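Local coordinates for cellobiose 2-epimerase (Spirochaeta thermophila DSM 6192, PDB 5ZIG), which probably catalyses the reversible epimerization of cellobiose to 4-O-beta-D-glucopyranosyl-D-mannose, at residues 18-21 and 22-26; 217-220 and 221-225; 267-271 and 272-276. All coordinates share one frame; numbering follows the deposited sequence.

Interaction 1. Residues 18-21 and 22-26; sequences LAAQ and LFDHI
Gln-21 and His-25 lie side by side one turn apart on helix 7-31, pointing the same way, with amide and imidazole planes 43° apart. Gln-21 is folded back at chi2 (-66°), which keeps its amide alongside the ring, OE1 lying 3.7 Å from CD2 of His-25. Neither polar end is spent on the other: OE1 accepts from Trp-360 NE1, and NE2 of His-25 bonds to Glu-359 O, so the pair suits a place where a helix meets a loop. The backbone here widens into a pi-type turn at 22-26, in which Gln-21 O takes two donors, Ile-26 N at 2.7 Å, nearly along the C=O axis, and His-25 N at 3.1 Å, well above the carbonyl plane. On this closely packed side CD1 of Ile-26 also comes to 3.8 Å from Gln-21 O. The looser, more solvent-facing side holds the small Ala-19 and Ala-20 and the exposed Asp-24. There CB of Ala-20 meets OD2 of Asp-24 at 3.8 Å, a plain contact, while the backbone supplies the real hold through Asp-24 N and Ala-20 O at 2.7 Å. Leu-22 and Ile-26 turn their apolar branches to helix 384-402, Leu-18 and Gln-21 meet Trp-345 of helix 336-352, and Phe-23 makes a cation-pi contact with Arg-74.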
# COMPACT_ATOMS: atom_id res chain seq x y z
N LEU A 18 16.68 6.59 -6.19
CA LEU A 18 15.82 5.55 -5.65
C LEU A 18 16.62 4.57 -4.81
O LEU A 18 16.22 4.22 -3.70
CB LEU A 18 15.08 4.83 -6.78
CG LEU A 18 14.08 5.66 -7.58
CD1 LEU A 18 13.59 4.93 -8.82
CD2 LEU A 18 12.91 6.06 -6.72
N ALA A 19 17.80 4.17 -5.31
CA ALA A 19 18.61 3.20 -4.59
C ALA A 19 19.22 3.80 -3.33
O ALA A 19 19.29 3.13 -2.29
CB ALA A 19 19.71 2.65 -5.50
N ALA A 20 19.69 5.05 -3.41
CA ALA A 20 20.27 5.71 -2.24
C ALA A 20 19.20 5.93 -1.17
O ALA A 20 19.43 5.68 0.02
CB ALA A 20 20.91 7.04 -2.63
N GLN A 21 18.03 6.40 -1.58
CA GLN A 21 16.94 6.61 -0.65
C GLN A 21 16.60 5.31 0.09
O GLN A 21 16.62 5.28 1.33
CB GLN A 21 15.72 7.14 -1.39
CG GLN A 21 15.76 8.62 -1.55
CD GLN A 21 15.65 9.32 -0.22
OE1 GLN A 21 14.78 9.00 0.59
NE2 GLN A 21 16.52 10.30 0.00
N LEU A 22 16.30 4.24 -0.66
CA LEU A 22 15.99 2.94 -0.05
C LEU A 22 17.09 2.50 0.92
O LEU A 22 16.83 2.29 2.11
CB LEU A 22 15.78 1.85 -1.12
CG LEU A 22 15.35 0.49 -0.52
CD1 LEU A 22 13.99 0.65 0.18
CD2 LEU A 22 15.28 -0.68 -1.50
N PHE A 23 18.33 2.36 0.42
CA PHE A 23 19.33 1.65 1.21
C PHE A 23 20.13 2.56 2.14
O PHE A 23 20.70 2.07 3.13
CB PHE A 23 20.29 0.88 0.29
CG PHE A 23 19.64 -0.22 -0.53
CD1 PHE A 23 19.11 -1.36 0.07
CD2 PHE A 23 19.56 -0.11 -1.91
CE1 PHE A 23 18.52 -2.36 -0.69
CE2 PHE A 23 18.97 -1.11 -2.68
CZ PHE A 23 18.45 -2.23 -2.07
N ASP A 24 20.21 3.86 1.87
CA ASP A 24 21.00 4.74 2.72
C ASP A 24 20.16 5.62 3.63
O ASP A 24 20.68 6.11 4.64
CB ASP A 24 21.93 5.63 1.88
CG ASP A 24 22.87 4.82 1.01
OD1 ASP A 24 23.28 3.72 1.42
OD2 ASP A 24 23.21 5.28 -0.10
N HIS A 25 18.89 5.85 3.29
CA HIS A 25 18.03 6.74 4.05
C HIS A 25 16.86 6.01 4.70
O HIS A 25 16.71 6.06 5.93
CB HIS A 25 17.54 7.86 3.13
CG HIS A 25 16.95 9.02 3.87
ND1 HIS A 25 17.71 10.04 4.40
CD2 HIS A 25 15.66 9.33 4.17
CE1 HIS A 25 16.92 10.92 4.99
NE2 HIS A 25 15.67 10.50 4.88
N ILE A 26 16.02 5.32 3.93
CA ILE A 26 14.79 4.77 4.50
C ILE A 26 15.11 3.59 5.41
O ILE A 26 14.82 3.62 6.61
CB ILE A 26 13.80 4.36 3.38
CG1 ILE A 26 13.10 5.60 2.82
CG2 ILE A 26 12.72 3.41 3.94
CD1 ILE A 26 12.78 5.52 1.31

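Interaction 2. Residues 217-220 and 221-225; sequences MEHL and ILIFR
Ile-223 lays its longer branch over one face of the His-219 imidazole, four residues earlier on helix 211-228. Followed outward, the isoleucine begins with CB, 3.4 Å from Leu-220 O. CG1 comes next, held beside the backbone N (chi1 -60°) and therefore turned back along the helix toward the preceding turn. There CG1 lies 3.3 Å from His-219 O. It also forms a CH-pi contact with the His-219 ring, 4.1 Å from the centroid and 16° off the ring normal. The tip, CD1, reaches the rim of the ring at CE1 of His-219, 3.8 Å away. The histidine meets it because its own CG stands anti to the backbone N (chi1 178°), and NE2 is at the same time tied to Gly-163 N in a loop. A flat ring with a polar edge thus serves two purposes: its face receives CG1 of the isoleucine, while its edge nitrogen NE2 links to the neighbouring loop. Replacing His-219 by an alanine would probably uncover the CG1 and CD1 side of Ile-223 and leave Gly-163 N without this partner. Ile-221, on another side of the helix, curls CD1 close to Met-217 O, and its apolar branch suits the buried side facing Leu-268 and Trp-276. Phe-224 brings CD2 to within 3.2 Å of Leu-220 O, which lies in the plane of the ring at its edge, while its backbone N bonds the same oxygen at 3.0 Å. This is ordinary alpha-helical i to i+4 packing: regular backbone bonds with apolar residues facing helices 191-208, 251-269 and 275-294, as expected of a helix in the (alpha/alpha)6-barrel fold of the N-acylglucosamine 2-epimerase family.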
# COMPACT_ATOMS: atom_id res chain seq x y z
N MET A 217 -9.18 -13.10 -7.13
CA MET A 217 -8.71 -11.92 -7.87
C MET A 217 -9.69 -11.51 -8.97
O MET A 217 -10.05 -10.34 -9.08
CB MET A 217 -7.33 -12.19 -8.47
CG MET A 217 -6.21 -12.22 -7.43
SD MET A 217 -4.68 -12.94 -8.05
CE MET A 217 -4.05 -11.65 -9.15
N GLU A 218 -10.15 -12.47 -9.77
CA GLU A 218 -11.20 -12.20 -10.75
C GLU A 218 -12.40 -11.52 -10.11
O GLU A 218 -12.83 -10.46 -10.56
CB GLU A 218 -11.64 -13.51 -11.42
CG GLU A 218 -10.52 -14.29 -12.13
CD GLU A 218 -11.06 -15.46 -12.96
OE1 GLU A 218 -11.76 -16.31 -12.38
OE2 GLU A 218 -10.76 -15.56 -14.17
N HIS A 219 -12.94 -12.13 -9.05
CA HIS A 219 -14.05 -11.53 -8.33
C HIS A 219 -13.75 -10.07 -7.99
O HIS A 219 -14.57 -9.17 -8.24
CB HIS A 219 -14.33 -12.30 -7.04
CG HIS A 219 -15.44 -11.71 -6.23
ND1 HIS A 219 -16.71 -11.52 -6.72
CD2 HIS A 219 -15.47 -11.29 -4.94
CE1 HIS A 219 -17.47 -11.00 -5.78
NE2 HIS A 219 -16.74 -10.85 -4.69
N LEU A 220 -12.57 -9.81 -7.42
CA LEU A 220 -12.20 -8.45 -7.01
C LEU A 220 -12.17 -7.50 -8.20
O LEU A 220 -12.60 -6.35 -8.09
CB LEU A 220 -10.86 -8.48 -6.27
CG LEU A 220 -10.99 -8.89 -4.80
CD1 LEU A 220 -9.68 -9.34 -4.18
CD2 LEU A 220 -11.62 -7.76 -3.98
N ILE A 221 -11.67 -7.97 -9.34
CA ILE A 221 -11.60 -7.10 -10.52
C ILE A 221 -13.00 -6.69 -10.95
O ILE A 221 -13.24 -5.52 -11.28
CB ILE A 221 -10.81 -7.79 -11.66
CG1 ILE A 221 -9.33 -7.85 -11.31
CG2 ILE A 221 -10.95 -7.00 -12.94
CD1 ILE A 221 -8.69 -9.18 -11.48
N LEU A 222 -13.95 -7.62 -10.92
CA LEU A 222 -15.32 -7.28 -11.29
C LEU A 222 -15.95 -6.30 -10.31
O LEU A 222 -16.76 -5.46 -10.72
CB LEU A 222 -16.18 -8.55 -11.38
CG LEU A 222 -15.96 -9.47 -12.59
CD1 LEU A 222 -16.56 -10.83 -12.32
CD2 LEU A 222 -16.55 -8.87 -13.86
N ILE A 223 -15.61 -6.39 -9.02
CA ILE A 223 -16.10 -5.42 -8.05
C ILE A 223 -15.58 -4.03 -8.41
O ILE A 223 -16.34 -3.04 -8.44
CB ILE A 223 -15.66 -5.82 -6.63
CG1 ILE A 223 -16.23 -7.19 -6.25
CG2 ILE A 223 -16.02 -4.74 -5.61
CD1 ILE A 223 -17.73 -7.24 -6.22
N PHE A 224 -14.28 -3.94 -8.71
CA PHE A 224 -13.69 -2.67 -9.08
C PHE A 224 -14.25 -2.16 -10.40
O PHE A 224 -14.61 -0.99 -10.50
CB PHE A 224 -12.16 -2.80 -9.13
CG PHE A 224 -11.49 -2.58 -7.80
CD1 PHE A 224 -11.18 -1.29 -7.37
CD2 PHE A 224 -11.20 -3.65 -6.95
CE1 PHE A 224 -10.58 -1.08 -6.13
CE2 PHE A 224 -10.60 -3.45 -5.72
CZ PHE A 224 -10.29 -2.16 -5.30
N ARG A 225 -14.39 -3.04 -11.40
CA ARG A 225 -14.94 -2.62 -12.69
C ARG A 225 -16.36 -2.11 -12.56
O ARG A 225 -16.76 -1.17 -13.26
CB ARG A 225 -14.90 -3.76 -13.71
CG ARG A 225 -15.29 -3.31 -15.13
CD ARG A 225 -14.26 -2.28 -15.62
NE ARG A 225 -14.60 -1.60 -16.88
CZ ARG A 225 -15.27 -0.46 -16.95
NH1 ARG A 225 -15.71 0.13 -15.83
NH2 ARG A 225 -15.53 0.10 -18.12

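Interaction 3. Residues 267-271 and 272-276; sequences LLYGD and PLPEW
Asp-271 and Pro-272 are joined by a cis peptide bond, which brings their CA atoms to 3.0 Å and bends the chain sharply between two helices. Proline suits this site because it, more than any other residue, tolerates the cis form. Just before the bend, Gly-270 leaves the helix with a positive phi (71°), a conformation that favours glycine. Pro-272 itself offers its carbonyl to the turn: a water donates to Pro-272 O at 3.0 Å and to Tyr-269 O at 3.2 Å, bridging the end of one helix to the connector. The water can serve both because each is an acceptor, and the two carbonyls could not bond each other directly. Leu-273, buried, follows with CG beside its backbone N (chi1 -87°), a setting that sends CD1 back to the turn, 3.6 Å from Gly-270 O and 3.8 Å from OD1 of Asp-271. Its apolar branches are thus the inward-facing part of a largely exposed link. Pro-274, at the N-cap position of the next helix, crosses the Tyr-269 side chain at about a right angle, with its CG 3.8 Å from CD2 of the tyrosine; a rigid ring without a backbone N-H fits the start of a helix, where that N-H would have no helical acceptor. Trp-276, the second residue of helix 275-294, with its chi1 at 63°, swings its indole back so that CE2 of Tyr-269 lies at its edge, 4.2 Å from CZ2. Together these residues form the short connection from helix 251-269 to helix 275-294, with Leu-273 and Pro-274 resting on Val-265 of the former and Leu-268 packing against helix 211-228.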
# COMPACT_ATOMS: atom_id res chain seq x y z
N LEU A 267 -1.17 -10.57 -13.98
CA LEU A 267 -1.02 -11.93 -13.47
C LEU A 267 -2.09 -12.85 -14.04
O LEU A 267 -1.85 -14.06 -14.20
CB LEU A 267 -1.08 -11.93 -11.94
CG LEU A 267 0.17 -11.44 -11.22
CD1 LEU A 267 -0.16 -11.26 -9.74
CD2 LEU A 267 1.33 -12.42 -11.42
N LEU A 268 -3.27 -12.32 -14.36
CA LEU A 268 -4.34 -13.18 -14.86
C LEU A 268 -4.19 -13.46 -16.36
O LEU A 268 -4.33 -14.60 -16.80
CB LEU A 268 -5.70 -12.53 -14.57
CG LEU A 268 -6.50 -12.95 -13.33
CD1 LEU A 268 -5.65 -13.00 -12.08
CD2 LEU A 268 -7.61 -11.97 -13.12
N TYR A 269 -3.92 -12.43 -17.17
CA TYR A 269 -3.92 -12.59 -18.62
C TYR A 269 -2.59 -12.28 -19.28
O TYR A 269 -2.51 -12.36 -20.51
CB TYR A 269 -4.99 -11.70 -19.26
CG TYR A 269 -6.34 -11.85 -18.63
CD1 TYR A 269 -7.10 -13.00 -18.83
CD2 TYR A 269 -6.87 -10.85 -17.83
CE1 TYR A 269 -8.35 -13.14 -18.25
CE2 TYR A 269 -8.11 -10.97 -17.25
CZ TYR A 269 -8.85 -12.12 -17.46
OH TYR A 269 -10.09 -12.24 -16.87
N GLY A 270 -1.55 -11.94 -18.53
CA GLY A 270 -0.25 -11.69 -19.12
C GLY A 270 -0.20 -10.41 -19.93
O GLY A 270 -1.12 -9.59 -19.96
N ASP A 271 0.93 -10.25 -20.62
CA ASP A 271 1.24 -9.07 -21.41
C ASP A 271 1.18 -9.44 -22.89
O ASP A 271 1.71 -10.49 -23.27
CB ASP A 271 2.63 -8.55 -21.05
CG ASP A 271 2.87 -7.14 -21.54
OD1 ASP A 271 2.13 -6.22 -21.13
OD2 ASP A 271 3.82 -6.96 -22.34
N PRO A 272 0.52 -8.63 -23.75
CA PRO A 272 -0.17 -7.37 -23.46
C PRO A 272 -1.49 -7.58 -22.73
O PRO A 272 -2.11 -8.64 -22.87
CB PRO A 272 -0.43 -6.80 -24.85
CG PRO A 272 -0.65 -8.02 -25.69
CD PRO A 272 0.36 -9.03 -25.16
N LEU A 273 -1.92 -6.58 -21.97
CA LEU A 273 -3.14 -6.70 -21.19
C LEU A 273 -4.36 -6.55 -22.11
O LEU A 273 -4.24 -6.13 -23.26
CB LEU A 273 -3.13 -5.68 -20.06
CG LEU A 273 -2.44 -6.13 -18.76
CD1 LEU A 273 -0.93 -6.18 -18.91
CD2 LEU A 273 -2.81 -5.25 -17.57
N PRO A 274 -5.55 -6.93 -21.64
CA PRO A 274 -6.75 -6.79 -22.47
C PRO A 274 -7.06 -5.34 -22.78
O PRO A 274 -6.81 -4.44 -21.98
CB PRO A 274 -7.86 -7.42 -21.61
CG PRO A 274 -7.12 -8.41 -20.75
CD PRO A 274 -5.80 -7.77 -20.45
N GLU A 275 -7.62 -5.12 -23.97
CA GLU A 275 -7.98 -3.77 -24.40
C GLU A 275 -9.07 -3.18 -23.53
O GLU A 275 -9.08 -1.96 -23.30
CB GLU A 275 -8.43 -3.79 -25.86
CG GLU A 275 -7.36 -4.26 -26.83
CD GLU A 275 -6.09 -3.42 -26.76
OE1 GLU A 275 -6.19 -2.21 -26.46
OE2 GLU A 275 -5.00 -3.97 -27.01
N TRP A 276 -10.01 -4.00 -23.05
CA TRP A 276 -11.01 -3.47 -22.13
C TRP A 276 -10.36 -2.89 -20.88
O TRP A 276 -10.80 -1.85 -20.37
CB TRP A 276 -12.06 -4.54 -21.79
CG TRP A 276 -11.58 -5.78 -21.05
CD1 TRP A 276 -11.30 -7.01 -21.59
CD2 TRP A 276 -11.37 -5.92 -19.63
NE1 TRP A 276 -10.92 -7.89 -20.60
CE2 TRP A 276 -10.95 -7.24 -19.39
CE3 TRP A 276 -11.49 -5.04 -18.53
CZ2 TRP A 276 -10.64 -7.71 -18.11
CZ3 TRP A 276 -11.19 -5.52 -17.26
CH2 TRP A 276 -10.77 -6.84 -17.06
O HOH W 1 -4.44 -10.42 -22.25

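The three contacts come in series along the chain, on helix 7-31, on helix 211-228 and at the turn from helix 251-269 to helix 275-294. Interactions 2 and 3 are neighbours, their centres about 14 Å apart, and they touch: Leu-268 of 267-271 packs its two methyls against Ile-221, Met-217 and Glu-218, with Ile-221 CD1 3.4 Å from Leu-268 CD2. Interaction 1 lies apart, its centre about 35 Å from that of interaction 2, on opposite sides of the chain's centre, and about 32 Å from that of interaction 3. Interactions 2 and 3 thus belong to one patch where helices 211-228, 251-269 and 275-294 pack together, while interaction 1 lies on a remote helix of the same barrel.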